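Local structure of hypothetic aldehyde deformylating oxygenase (Sulfolobus tokodaii, 5V4T) at residues Pro9-Arg13 with Glu185-Tyr189. The protein probably acts as an iron-dependent oxidoreductase of the ferritin-like diiron type, with aldehyde deformylating oxygenase activity. Numbering follows the deposited sequence.
Sequences PQEIR and EPLGY
The turn that presents Pro186 and Leu187 to Glu11 and Ile12 is closed by a 2.8 Å hydrogen bond from Gly188 N to Glu185 O, the i to i+3 link of a 3-10 turn. On the other side, Pro9 takes the N-cap position of a helix, and Pro9 O accepts Arg13 N at 3.0 Å and, more weakly, Ile12 N. Between these two turns the contact itself is van der Waals packing, part methyl on methyl, part methyl or ring carbon against oxygen. Leu187 reaches across with CD2: the methyl comes 3.7 Å from Ile12 CA in the first helical turn, and also lies close to the carbonyl oxygens of Glu11 and Ile12. Ile12 answers with its longer branch. CG1 is anti to the carbonyl carbon (chi1 -59°), and a further turn at chi2 brings CD1 to 3.8 Å from Leu187 CD2. The same methyl brushes Pro186 O. Toward the surface, the extended Glu11 chain crosses the proline at about a right angle, its OE1 coming within 3.8 Å of Pro186 CB, a van der Waals touch rather than a polar bond. This is structural packing at one end of the ferritin-like helical bundle, its centre about 20 Å from the centre of the chain and away from the iron site. It joins the start of helix 10-23 to the linker between helices 181-184 and 191-211, and both sides rest on helix 98-128, Ile12 through Thr125 and Leu187 through Ile121, with Tyr129 just beyond that helix also touching Ile12.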
loop_
_atom_site.group_PDB
_atom_site.type_symbol
_atom_site.label_atom_id
_atom_site.label_comp_id
_atom_site.label_asym_id
_atom_site.label_seq_id
_atom_site.Cartn_x
_atom_site.Cartn_y
_atom_site.Cartn_z
ATOM N N PRO A 9 -21.376 5.971 10.220
ATOM C CA PRO A 9 -22.071 4.701 10.036
ATOM C C PRO A 9 -21.180 3.484 10.104
ATOM O O PRO A 9 -20.030 3.497 9.675
ATOM C CB PRO A 9 -22.763 4.858 8.677
ATOM C CG PRO A 9 -22.987 6.333 8.575
ATOM C CD PRO A 9 -21.700 6.892 9.106
ATOM N N GLN A 10 -21.713 2.405 10.652
ATOM C CA GLN A 10 -20.928 1.232 10.881
ATOM C C GLN A 10 -20.285 0.652 9.623
ATOM O O GLN A 10 -19.131 0.279 9.656
ATOM C CB GLN A 10 -21.807 0.178 11.562
ATOM C CG GLN A 10 -20.996 -1.040 11.904
ATOM C CD GLN A 10 -21.836 -2.067 12.615
ATOM O OE1 GLN A 10 -22.256 -1.843 13.740
ATOM N NE2 GLN A 10 -22.110 -3.173 11.954
ATOM N N GLU A 11 -21.019 0.544 8.536
ATOM C CA GLU A 11 -20.447 -0.022 7.277
ATOM C C GLU A 11 -19.267 0.812 6.736
ATOM O O GLU A 11 -18.311 0.298 6.134
ATOM C CB GLU A 11 -21.535 -0.099 6.194
ATOM C CG GLU A 11 -22.504 -1.269 6.316
ATOM C CD GLU A 11 -23.348 -1.483 5.034
ATOM O OE1 GLU A 11 -23.712 -0.495 4.350
ATOM O OE2 GLU A 11 -23.645 -2.650 4.693
ATOM N N ILE A 12 -19.353 2.103 7.008
ATOM C CA ILE A 12 -18.285 3.050 6.614
ATOM C C ILE A 12 -17.082 2.837 7.496
ATOM O O ILE A 12 -15.959 2.670 7.033
ATOM C CB ILE A 12 -18.783 4.463 6.724
ATOM C CG1 ILE A 12 -20.012 4.671 5.830
ATOM C CG2 ILE A 12 -17.634 5.423 6.375
ATOM C CD1 ILE A 12 -19.752 4.523 4.356
ATOM N N ARG A 13 -17.273 2.766 8.810
ATOM C CA ARG A 13 -16.168 2.383 9.669
ATOM C C ARG A 13 -15.554 1.044 9.326
ATOM O O ARG A 13 -14.308 0.892 9.365
ATOM C CB ARG A 13 -16.550 2.398 11.152
ATOM C CG ARG A 13 -16.783 3.774 11.716
ATOM C CD ARG A 13 -17.091 3.722 13.213
ATOM N NE ARG A 13 -18.519 3.600 13.334
ATOM C CZ ARG A 13 -19.162 2.588 13.908
ATOM N NH1 ARG A 13 -18.511 1.584 14.460
ATOM N NH2 ARG A 13 -20.481 2.623 13.934
ATOM N N GLU A 185 -17.565 -2.031 -1.469
ATOM C CA GLU A 185 -18.812 -1.600 -2.081
ATOM C C GLU A 185 -19.724 -0.794 -1.165
ATOM O O GLU A 185 -20.338 0.154 -1.619
ATOM C CB GLU A 185 -19.582 -2.780 -2.684
ATOM C CG GLU A 185 -18.940 -3.324 -3.928
ATOM C CD GLU A 185 -19.784 -4.419 -4.568
ATOM O OE1 GLU A 185 -20.437 -5.224 -3.838
ATOM O OE2 GLU A 185 -19.772 -4.465 -5.804
ATOM N N PRO A 186 -19.788 -1.128 0.124
ATOM C CA PRO A 186 -20.587 -0.253 1.009
ATOM C C PRO A 186 -20.090 1.180 1.169
ATOM O O PRO A 186 -20.831 2.058 1.628
ATOM C CB PRO A 186 -20.553 -0.995 2.345
ATOM C CG PRO A 186 -20.384 -2.416 1.925
ATOM C CD PRO A 186 -19.378 -2.338 0.802
ATOM N N LEU A 187 -18.831 1.436 0.825
ATOM C CA LEU A 187 -18.353 2.798 0.784
ATOM C C LEU A 187 -18.806 3.542 -0.474
ATOM O O LEU A 187 -18.505 4.719 -0.608
ATOM C CB LEU A 187 -16.834 2.834 0.883
ATOM C CG LEU A 187 -16.154 2.068 2.025
ATOM C CD1 LEU A 187 -14.651 2.251 2.073
ATOM C CD2 LEU A 187 -16.742 2.443 3.353
ATOM N N GLY A 188 -19.515 2.866 -1.383
ATOM C CA GLY A 188 -20.085 3.535 -2.557
ATOM C C GLY A 188 -19.241 3.390 -3.839
ATOM O O GLY A 188 -19.598 3.933 -4.867
ATOM N N TYR A 189 -18.203 2.579 -3.804
ATOM C CA TYR A 189 -17.283 2.385 -4.946
ATOM C C TYR A 189 -17.689 1.181 -5.768
ATOM O O TYR A 189 -18.217 0.218 -5.242
ATOM C CB TYR A 189 -15.862 2.178 -4.465
ATOM C CG TYR A 189 -15.343 3.435 -3.838
ATOM C CD1 TYR A 189 -14.712 4.397 -4.611
ATOM C CD2 TYR A 189 -15.534 3.714 -2.499
ATOM C CE1 TYR A 189 -14.302 5.598 -4.082
ATOM C CE2 TYR A 189 -15.120 4.933 -1.958
ATOM C CZ TYR A 189 -14.492 5.849 -2.748
ATOM O OH TYR A 189 -14.100 7.064 -2.184
#